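Local coordinates for protein nickel-dependent hydrogenase large subunit (Allochromatium vinosum, PDB 3MYR) that catalyses the oxidation of molecular hydrogen with transfer of electrons to an acceptor, as the nickel-iron-bearing large subunit of a heterodimeric [NiFe] hydrogenase, at residues B[61-66]-B[101-106]; B[485-490]-B[551-556]; B[200-205]-B[210-215]; B[58-61]-B[67-70]. All coordinates share one frame; numbering follows the deposited sequence.

Contact 1 (B[61-66]-B[101-106]); sequences CGVCTL and IHDHVM. With NFV (Ni-Fe oxidized active center), chain N.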
# COMPACT_ATOMS: atom_id res chain seq x y z
N CYS B 61 1.87 -5.05 3.15
CA CYS B 61 1.00 -4.12 2.44
C CYS B 61 1.42 -3.93 1.01
O CYS B 61 2.58 -3.74 0.73
CB CYS B 61 0.91 -2.76 3.14
SG CYS B 61 -0.40 -1.73 2.38
N GLY B 62 0.46 -4.05 0.10
CA GLY B 62 0.76 -3.89 -1.30
C GLY B 62 0.43 -2.52 -1.87
O GLY B 62 0.60 -2.28 -3.08
N VAL B 63 -0.07 -1.60 -1.04
CA VAL B 63 -0.28 -0.21 -1.52
C VAL B 63 1.04 0.52 -1.31
O VAL B 63 1.62 1.02 -2.28
CB VAL B 63 -1.38 0.53 -0.73
CG1 VAL B 63 -1.44 2.03 -1.19
CG2 VAL B 63 -2.67 -0.13 -1.03
N CYS B 64 1.58 0.55 -0.08
CA CYS B 64 2.95 0.98 0.04
C CYS B 64 3.82 -0.30 -0.21
O CYS B 64 4.55 -0.76 0.66
CB CYS B 64 3.28 1.62 1.41
SG CYS B 64 2.80 0.46 2.76
N THR B 65 3.73 -0.86 -1.40
CA THR B 65 4.61 -1.96 -1.73
C THR B 65 6.05 -1.35 -1.70
O THR B 65 6.16 -0.12 -1.57
CB THR B 65 4.28 -2.55 -3.10
OG1 THR B 65 5.08 -3.72 -3.27
CG2 THR B 65 4.54 -1.56 -4.20
N LEU B 66 7.08 -2.20 -1.67
CA LEU B 66 8.49 -1.77 -1.56
C LEU B 66 8.91 -1.35 -0.14
O LEU B 66 9.99 -1.71 0.32
CB LEU B 66 8.87 -0.74 -2.69
CG LEU B 66 10.20 0.03 -2.52
CD1 LEU B 66 10.78 0.35 -3.83
CD2 LEU B 66 9.96 1.32 -1.72
N ILE B 101 5.81 8.73 -5.60
CA ILE B 101 5.08 9.49 -6.64
C ILE B 101 3.85 8.69 -7.08
O ILE B 101 2.76 9.21 -7.12
CB ILE B 101 6.02 9.77 -7.77
CG1 ILE B 101 7.03 10.82 -7.20
CG2 ILE B 101 5.29 10.43 -8.95
CD1 ILE B 101 8.33 10.70 -7.95
N HIS B 102 4.02 7.39 -7.34
CA HIS B 102 2.92 6.53 -7.71
C HIS B 102 1.86 6.60 -6.62
O HIS B 102 0.70 6.76 -6.88
CB HIS B 102 3.45 5.07 -7.86
CG HIS B 102 2.38 4.10 -8.24
ND1 HIS B 102 1.59 3.46 -7.30
CD2 HIS B 102 1.94 3.69 -9.46
CE1 HIS B 102 0.75 2.65 -7.94
NE2 HIS B 102 0.91 2.81 -9.24
N ASP B 103 2.28 6.40 -5.38
CA ASP B 103 1.38 6.21 -4.26
C ASP B 103 0.62 7.55 -3.91
O ASP B 103 -0.59 7.55 -3.77
CB ASP B 103 2.27 5.77 -3.08
CG ASP B 103 1.52 5.20 -1.92
OD1 ASP B 103 0.32 5.57 -1.71
OD2 ASP B 103 2.16 4.36 -1.20
N HIS B 104 1.30 8.69 -3.87
CA HIS B 104 0.65 9.97 -3.58
C HIS B 104 -0.36 10.37 -4.64
O HIS B 104 -1.40 10.92 -4.29
CB HIS B 104 1.69 11.11 -3.45
CG HIS B 104 2.46 11.05 -2.15
ND1 HIS B 104 2.09 10.21 -1.12
CD2 HIS B 104 3.48 11.82 -1.67
CE1 HIS B 104 2.88 10.43 -0.08
NE2 HIS B 104 3.75 11.37 -0.40
N VAL B 105 -0.01 10.18 -5.93
CA VAL B 105 -0.89 10.58 -7.03
C VAL B 105 -2.16 9.73 -6.94
O VAL B 105 -3.28 10.26 -7.00
CB VAL B 105 -0.19 10.40 -8.41
CG1 VAL B 105 -1.24 10.33 -9.60
CG2 VAL B 105 0.84 11.53 -8.63
N MET B 106 -2.01 8.43 -6.71
CA MET B 106 -3.25 7.60 -6.66
C MET B 106 -3.97 7.89 -5.35
O MET B 106 -5.19 7.82 -5.35
CB MET B 106 -2.92 6.08 -6.61
CG MET B 106 -2.36 5.59 -8.01
SD MET B 106 -2.26 3.73 -7.95
CE MET B 106 -3.97 3.15 -8.01
FE NFV N . 2.51 1.74 4.66
NI NFV N . 0.27 0.21 3.36
C1 NFV N . 3.90 1.61 5.39
O1 NFV N . 5.00 1.58 5.95
C2 NFV N . 3.11 3.37 3.88
N2 NFV N . 3.51 4.38 3.40
C3 NFV N . 1.72 2.63 6.12
N3 NFV N . 1.22 3.17 7.04
O4 NFV N . 0.80 1.98 3.68
O HOH W 1 1.33 2.74 -4.75

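Contact 2 (B[485-490]-B[551-556]); sequences APRGAL and SFDPCI. With NFV (Ni-Fe oxidized active center), chain N.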
# COMPACT_ATOMS: atom_id res chain seq x y z
N ALA B 485 8.40 6.13 4.76
CA ALA B 485 7.47 5.54 3.78
C ALA B 485 6.50 6.67 3.37
O ALA B 485 6.43 7.69 4.06
CB ALA B 485 6.72 4.37 4.46
N PRO B 486 5.81 6.55 2.22
CA PRO B 486 4.83 7.63 1.90
C PRO B 486 3.86 8.06 3.04
O PRO B 486 3.48 9.22 3.07
CB PRO B 486 4.00 7.04 0.73
CG PRO B 486 5.02 6.13 0.06
CD PRO B 486 5.77 5.45 1.21
N ARG B 487 3.50 7.16 3.95
CA ARG B 487 2.65 7.55 5.07
C ARG B 487 3.40 8.01 6.31
O ARG B 487 2.79 8.54 7.21
CB ARG B 487 1.62 6.46 5.38
CG ARG B 487 0.61 6.33 4.25
CD ARG B 487 -0.07 4.94 4.17
NE ARG B 487 -0.85 4.91 2.91
CZ ARG B 487 -0.35 4.70 1.68
NH1 ARG B 487 0.95 4.42 1.41
NH2 ARG B 487 -1.12 4.91 0.69
N GLY B 488 4.73 7.90 6.33
CA GLY B 488 5.52 8.49 7.41
C GLY B 488 6.61 7.48 7.90
O GLY B 488 6.93 6.49 7.20
N ALA B 489 7.12 7.71 9.10
CA ALA B 489 8.30 7.05 9.62
C ALA B 489 8.02 5.58 9.88
O ALA B 489 7.12 5.29 10.66
CB ALA B 489 8.70 7.71 10.96
N LEU B 490 8.88 4.69 9.39
CA LEU B 490 8.66 3.25 9.43
C LEU B 490 9.94 2.71 10.00
O LEU B 490 11.02 3.14 9.57
CB LEU B 490 8.49 2.67 7.99
CG LEU B 490 8.66 1.14 7.81
CD1 LEU B 490 7.52 0.41 8.51
CD2 LEU B 490 8.56 0.73 6.29
N SER B 551 -7.19 12.30 4.67
CA SER B 551 -6.00 13.15 4.53
C SER B 551 -4.77 12.51 5.16
O SER B 551 -3.67 12.91 4.82
CB SER B 551 -6.21 14.56 5.12
OG SER B 551 -6.29 14.54 6.56
N PHE B 552 -4.93 11.61 6.13
CA PHE B 552 -3.78 10.84 6.69
C PHE B 552 -3.35 9.66 5.82
O PHE B 552 -2.35 9.00 6.13
CB PHE B 552 -4.11 10.28 8.12
CG PHE B 552 -4.15 11.33 9.19
CD1 PHE B 552 -3.01 11.64 9.90
CD2 PHE B 552 -5.38 11.92 9.56
CE1 PHE B 552 -3.02 12.56 10.95
CE2 PHE B 552 -5.41 12.87 10.61
CZ PHE B 552 -4.25 13.19 11.30
N ASP B 553 -4.12 9.36 4.76
CA ASP B 553 -3.82 8.25 3.85
C ASP B 553 -3.71 6.94 4.69
O ASP B 553 -2.67 6.29 4.69
CB ASP B 553 -2.48 8.58 3.12
CG ASP B 553 -2.16 7.66 1.93
OD1 ASP B 553 -1.05 7.85 1.35
OD2 ASP B 553 -2.91 6.69 1.62
N PRO B 554 -4.77 6.56 5.42
CA PRO B 554 -4.65 5.38 6.32
C PRO B 554 -4.35 4.08 5.58
O PRO B 554 -4.84 3.85 4.48
CB PRO B 554 -6.04 5.26 6.96
CG PRO B 554 -6.71 6.63 6.76
CD PRO B 554 -6.09 7.20 5.51
N CYS B 555 -3.58 3.20 6.22
CA CYS B 555 -3.34 1.87 5.71
C CYS B 555 -3.33 0.94 6.92
O CYS B 555 -2.41 1.00 7.75
CB CYS B 555 -2.01 1.83 4.95
SG CYS B 555 -1.75 0.12 4.35
N ILE B 556 -4.37 0.11 7.07
CA ILE B 556 -4.55 -0.65 8.33
C ILE B 556 -3.82 -1.98 8.21
O ILE B 556 -3.47 -2.61 9.20
CB ILE B 556 -6.05 -0.85 8.68
CG1 ILE B 556 -6.79 0.53 8.88
CG2 ILE B 556 -6.19 -1.67 9.94
CD1 ILE B 556 -6.00 1.68 9.54
FE NFV N . 2.51 1.74 4.66
NI NFV N . 0.27 0.21 3.36
C1 NFV N . 3.90 1.61 5.39
O1 NFV N . 5.00 1.58 5.95
C2 NFV N . 3.11 3.37 3.88
N2 NFV N . 3.51 4.38 3.40
C3 NFV N . 1.72 2.63 6.12
N3 NFV N . 1.22 3.17 7.04
O4 NFV N . 0.80 1.98 3.68
O HOH W 2 0.74 9.85 2.64
O HOH W 3 0.26 9.66 6.84

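Contact 3 (B[200-205]-B[210-215]); sequences DTAKFH and GKNPHP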
# COMPACT_ATOMS: atom_id res chain seq x y z
N ASP B 200 1.49 2.84 -16.16
CA ASP B 200 2.76 3.05 -16.82
C ASP B 200 3.95 3.29 -15.90
O ASP B 200 5.02 2.67 -16.05
CB ASP B 200 2.64 4.20 -17.79
CG ASP B 200 2.71 3.71 -19.20
OD1 ASP B 200 1.76 2.89 -19.57
OD2 ASP B 200 3.85 3.93 -19.79
N THR B 201 3.78 4.17 -14.94
CA THR B 201 4.79 4.42 -13.91
C THR B 201 5.29 3.15 -13.16
O THR B 201 6.47 3.06 -12.78
CB THR B 201 4.21 5.47 -12.93
OG1 THR B 201 4.04 6.69 -13.69
CG2 THR B 201 5.11 5.73 -11.73
N ALA B 202 4.39 2.19 -12.91
CA ALA B 202 4.72 0.95 -12.23
C ALA B 202 5.78 0.13 -12.96
O ALA B 202 6.39 -0.77 -12.35
CB ALA B 202 3.46 0.11 -12.08
N LYS B 203 5.97 0.38 -14.26
CA LYS B 203 7.05 -0.33 -15.02
C LYS B 203 8.43 -0.03 -14.47
O LYS B 203 9.37 -0.80 -14.67
CB LYS B 203 7.02 0.17 -16.50
CG LYS B 203 5.76 -0.31 -17.23
CD LYS B 203 5.78 0.21 -18.63
CE LYS B 203 4.52 -0.33 -19.35
NZ LYS B 203 4.61 0.37 -20.69
N PHE B 204 8.56 1.11 -13.76
CA PHE B 204 9.85 1.47 -13.18
C PHE B 204 10.29 0.41 -12.14
O PHE B 204 11.43 -0.06 -12.16
CB PHE B 204 9.71 2.82 -12.44
CG PHE B 204 11.03 3.48 -12.05
CD1 PHE B 204 11.63 4.42 -12.89
CD2 PHE B 204 11.63 3.19 -10.82
CE1 PHE B 204 12.80 5.11 -12.49
CE2 PHE B 204 12.84 3.80 -10.46
CZ PHE B 204 13.39 4.80 -11.28
N HIS B 205 9.43 0.10 -11.16
CA HIS B 205 9.77 -0.99 -10.25
C HIS B 205 9.98 -2.37 -10.96
O HIS B 205 10.78 -3.20 -10.48
CB HIS B 205 8.67 -1.17 -9.19
CG HIS B 205 8.67 -0.08 -8.17
ND1 HIS B 205 7.73 -0.02 -7.15
CD2 HIS B 205 9.54 0.95 -7.97
CE1 HIS B 205 8.06 0.97 -6.33
NE2 HIS B 205 9.14 1.58 -6.82
N GLY B 210 11.70 -6.44 -10.94
CA GLY B 210 11.08 -7.64 -11.53
C GLY B 210 9.56 -7.54 -11.66
O GLY B 210 9.00 -8.13 -12.56
N LYS B 211 8.90 -6.77 -10.77
CA LYS B 211 7.44 -6.76 -10.80
C LYS B 211 6.93 -5.67 -9.93
O LYS B 211 7.60 -5.24 -9.02
CB LYS B 211 6.86 -8.10 -10.31
CG LYS B 211 7.41 -8.49 -8.98
CD LYS B 211 6.98 -9.88 -8.59
CE LYS B 211 5.60 -9.79 -7.93
NZ LYS B 211 5.40 -10.72 -6.85
N ASN B 212 5.68 -5.27 -10.18
CA ASN B 212 4.99 -4.35 -9.26
C ASN B 212 3.52 -4.68 -9.39
O ASN B 212 3.03 -4.69 -10.49
CB ASN B 212 5.22 -2.85 -9.69
CG ASN B 212 4.42 -1.85 -8.79
OD1 ASN B 212 4.98 -1.06 -7.97
ND2 ASN B 212 3.12 -1.91 -8.91
N PRO B 213 2.82 -4.92 -8.27
CA PRO B 213 3.34 -4.79 -6.89
C PRO B 213 4.40 -5.84 -6.45
O PRO B 213 4.57 -6.91 -7.08
CB PRO B 213 2.07 -4.93 -6.01
CG PRO B 213 0.85 -4.56 -7.00
CD PRO B 213 1.36 -5.23 -8.27
N HIS B 214 5.03 -5.54 -5.31
CA HIS B 214 5.92 -6.41 -4.63
C HIS B 214 7.24 -6.72 -5.35
O HIS B 214 7.59 -7.88 -5.55
CB HIS B 214 5.12 -7.65 -4.12
CG HIS B 214 4.18 -7.31 -3.00
ND1 HIS B 214 3.08 -8.06 -2.66
CD2 HIS B 214 4.17 -6.23 -2.18
CE1 HIS B 214 2.44 -7.48 -1.66
NE2 HIS B 214 3.10 -6.38 -1.33
N PRO B 215 8.02 -5.68 -5.68
CA PRO B 215 9.32 -5.99 -6.28
C PRO B 215 10.26 -6.76 -5.33
O PRO B 215 10.03 -6.83 -4.08
CB PRO B 215 9.90 -4.60 -6.63
CG PRO B 215 9.24 -3.69 -5.59
CD PRO B 215 7.79 -4.23 -5.54

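Contact 4 (B[58-61]-B[67-70]); sequences QRIC and VHGI. With NFV (Ni-Fe oxidized active center), chain N.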
# COMPACT_ATOMS: atom_id res chain seq x y z
N GLN B 58 7.29 -7.39 3.24
CA GLN B 58 6.75 -6.64 2.14
C GLN B 58 5.24 -6.85 1.99
O GLN B 58 4.49 -5.91 1.65
CB GLN B 58 7.47 -6.94 0.83
CG GLN B 58 7.00 -5.92 -0.25
CD GLN B 58 7.79 -5.96 -1.55
OE1 GLN B 58 8.27 -7.03 -2.01
NE2 GLN B 58 7.88 -4.82 -2.18
N ARG B 59 4.80 -8.09 2.23
CA ARG B 59 3.38 -8.47 2.15
C ARG B 59 2.57 -7.98 3.35
O ARG B 59 1.37 -8.24 3.42
CB ARG B 59 3.22 -9.99 1.94
CG ARG B 59 3.28 -10.38 0.44
CD ARG B 59 4.67 -10.07 -0.22
NE ARG B 59 4.79 -10.79 -1.49
CZ ARG B 59 5.92 -10.90 -2.19
NH1 ARG B 59 7.07 -10.53 -1.62
NH2 ARG B 59 5.90 -11.41 -3.44
N ILE B 60 3.18 -7.23 4.25
CA ILE B 60 2.36 -6.39 5.13
C ILE B 60 1.40 -5.55 4.30
O ILE B 60 0.25 -5.33 4.68
CB ILE B 60 3.26 -5.50 6.04
CG1 ILE B 60 3.84 -6.44 7.13
CG2 ILE B 60 2.43 -4.31 6.66
CD1 ILE B 60 4.97 -5.70 8.04
N CYS B 61 1.87 -5.05 3.15
CA CYS B 61 1.00 -4.12 2.44
C CYS B 61 1.42 -3.93 1.01
O CYS B 61 2.58 -3.74 0.73
CB CYS B 61 0.91 -2.76 3.14
SG CYS B 61 -0.40 -1.73 2.38
N VAL B 67 8.09 -0.57 0.58
CA VAL B 67 8.69 0.12 1.74
C VAL B 67 9.06 -0.82 2.90
O VAL B 67 10.07 -0.58 3.55
CB VAL B 67 7.79 1.28 2.33
CG1 VAL B 67 7.43 2.28 1.18
CG2 VAL B 67 6.55 0.67 2.99
N HIS B 68 8.29 -1.90 3.11
CA HIS B 68 8.72 -2.85 4.12
C HIS B 68 9.88 -3.73 3.64
O HIS B 68 10.57 -4.25 4.48
CB HIS B 68 7.53 -3.73 4.58
CG HIS B 68 6.47 -2.94 5.30
ND1 HIS B 68 6.61 -2.52 6.59
CD2 HIS B 68 5.25 -2.50 4.90
CE1 HIS B 68 5.54 -1.80 6.95
NE2 HIS B 68 4.70 -1.79 5.95
N GLY B 69 9.99 -4.02 2.33
CA GLY B 69 11.16 -4.68 1.81
C GLY B 69 12.38 -3.84 2.15
O GLY B 69 13.38 -4.34 2.61
N ILE B 70 12.34 -2.55 1.84
CA ILE B 70 13.46 -1.68 2.13
C ILE B 70 13.80 -1.61 3.64
O ILE B 70 14.96 -1.74 4.02
CB ILE B 70 13.21 -0.26 1.49
CG1 ILE B 70 13.61 -0.40 0.01
CG2 ILE B 70 14.15 0.80 2.18
CD1 ILE B 70 13.20 0.67 -0.73
FE NFV N . 2.51 1.74 4.66
NI NFV N . 0.27 0.21 3.36
C1 NFV N . 3.90 1.61 5.39
O1 NFV N . 5.00 1.58 5.95
C2 NFV N . 3.11 3.37 3.88
N2 NFV N . 3.51 4.38 3.40
C3 NFV N . 1.72 2.63 6.12
N3 NFV N . 1.22 3.17 7.04
O4 NFV N . 0.80 1.98 3.68
O HOH W 4 5.77 -3.05 1.48

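Contact 1 (B[61-66]-B[101-106])
Asp103 reaches from helix 86-112 to the loop at Val63 and Cys64. Its CG lies opposite the backbone N (chi1 -166°), which sends the carboxylate out of the helix toward the loop. CB passes 3.6 Å from the oxygen of water 1. CG comes next and faces Val63 O from farther off. The two oxygens then part. OD1 rests against the methyl Val63 CG1 at 4.0 Å. OD2 sits 3.6 Å from Val63 O and also lies against CA and CB of Cys64. The side chains of Val63 and Asp103 cross at about a right angle. OD1 forms a salt bridge with Arg487, and OD2 is hydrogen-bonded to Gln99.

Water 1 links Val63 to His102, next to Asp103. It gives a proton to Val63 O at 3.0 Å and lies in the ring plane at the edge of His102, 2.7 Å from ND1. His102 NE2 is held by Gln198.

The loop carries two metal ligands. Val63 N donates a hydrogen bond to Cys61 SG (3.4 Å, 160° at the hydrogen), and Cys64 is the centre of an inverse gamma turn. Cys61 SG binds nickel. Cys64 SG binds iron at 2.3 Å and lies 2.6 Å from nickel, consistent with a bridging thiolate.

Van der Waals contact falls to Val63 CG1 and Cys64 CA and CB. OD2 and Val63 O are both acceptors, with Gln99 NE2 as common donor, its bond to Val63 O weak. Water 1 and Gln99 both link Val63 O to the helix. Asp103 is thus second-shell beside Cys64 and through Arg487, which bonds the nickel-iron centre.

Contact 2 (B[485-490]-B[551-556])
Arg487 and Asp553 bring the two backbones together, with CA atoms 6.6 Å apart, where the type I turn 485-488 faces the chain leaving helix 543-551 at positive phi. Gly488 closes that turn, its own phi being positive too.

The Arg487 side chain runs extended from CG to NE and crosses that of Asp553 at about a right angle. NH2 forms a salt bridge with Asp553 OD2 at 2.7 Å. The bond is bent, 137° at the hydrogen. It meets OD2 on the syn side but tilted from the carboxylate plane. The guanidinium and carboxylate planes stand 60° apart, so this is no flat two-pronged pairing; OD1 lies over one face of the guanidinium. NE adds a weak bond to Asp553 O at 2.9 Å. Farther back, CD packs on Cys555 CB at 3.7 Å. Asp103 takes a second salt bridge from NH2.

Two waters bridge the segments. Water 2 joins backbone to carboxylate, donating to Pro486 O and Asp553 OD1. Water 3 joins backbone to backbone, donating to Arg487 O and Phe552 O.

Both segments hold the nickel-iron centre. Arg487 N donates to the ligand nitrogen N2 at 2.8 Å, and NH1 gives it a weaker bond at 3.2 Å from the edge of the guanidinium. Ala485 CB and Leu490 CD2 line the ligand oxygen O1, and Cys555 SG binds nickel.

Asp553, Pro554 and Cys555 begin the C-terminal Asp-Pro-Cys-x-x-Cys motif of [NiFe] hydrogenases, with Cys555 at the N-cap of helix 556-560. An arginine over the bimetallic site, paired with this aspartate, belongs to that active-site architecture.

Contact 3 (B[200-205]-B[210-215])
His205 and Asn212 meet where the chain beyond helix 203-209 turns back on it. The Asn212 amide approaches the ring obliquely, and the two planes are 38° apart. CB of Asn212 packs on Ala202 O at 3.6 Å and on His205 CB at 3.9 Å. Beyond CB, the amide also covers Ala202 CB. Pro215 CB approaches His205 O at 4.2 Å. With Asn212 CG opposite its own N (chi1 176°), the amide is directed back over the helix. Without the bulk of the amide, an alanine here is likely to open a gap between Ala202 CB and the His205 ring.

The next shell fixes these groups. His205 NE2 is hydrogen-bonded to Met95 O of helix 86-112. Gly210, at positive phi, starts the return, and a cis peptide bond precedes Pro213.

Outermost is the small subunit. Asn234 ND2 of the small subunit bonds Asn212 O, and Lys211 NZ bonds Cys147 O of the small subunit. Lys211 touches the three-iron cluster and His214 the SF4 cluster. Segment 210-215 is thus part of the loop that follows helix 203-209, lying in the subunit interface beside the iron-sulfur clusters.

Contact 4 (B[58-61]-B[67-70])
Gln58 and His68 have CA atoms 4.7 Å apart, where the chain around Gln58 meets the first turn of helix 67-80. The chain at 58-61 is itself turned, with Cys61 N bonded to Gln58 O. Water 4 joins the two backbones, accepting from His68 N at 3.2 Å and lying near Gln58 O.

Ile60 and His68 carry the side-chain contact and cross at about a right angle. Ile60 CB stands over one face of the imidazole, 4.0 Å from its centroid and 21° off the normal, a CH-pi contact. CG2 touches NE2 at 3.5 Å, and CD1 reaches over ND1 on the far rim. His68 CG lies opposite the carbonyl carbon (chi1 -66°), which turns one face of the ring to Ile60 CB. Its CB also packs on Gln58 CA at 3.9 Å. Next to it, Gln58 CB lies 4.1 Å from Gly69 N.

Beyond the contact, His68 ND1 is hydrogen-bonded to His492, and the two rings meet at a shallow angle. NE2 comes 3.4 Å from the ligand oxygen O1, and Val67 CG2 touches the same oxygen at 3.5 Å. A leucine in place of His68 would probably leave His492 without its partner and Ile60 without a flat face to rest on.

Around this corner, Arg39 holds the carbonyls of Arg59 and Ile60. Val67 packs on strands 476-485 and 488-497. His68 touches Leu490 of the latter strand and Cys558 of helix 556-560. The start of helix 67-80 thus lies between these two strands and the C-terminal helix.

Contacts 1, 2 and 4 surround the nickel-iron centre, and contact 3 stands outside it. The centres of contacts 1 and 2 are about 10 Å apart. Arg487 NH2 to Asp103 OD1 (2.9 Å) joins them, as do Cys61 and Cys555, both on nickel. Cys61 is shared by contacts 1 and 4, which begin from one loop. Contacts 2 and 4 meet where Leu490 CD1 lies 3.3 Å from His68 CE1. Contact 3 reaches the loop of contact 1 through a probable hydrogen bond from His214 N to Thr65 OG1 (2.7 Å). Its centre is about 20 Å from that of contact 2. Lys211 of contact 3 and Arg59 of contact 4 both bind Cys147 O of the small subunit.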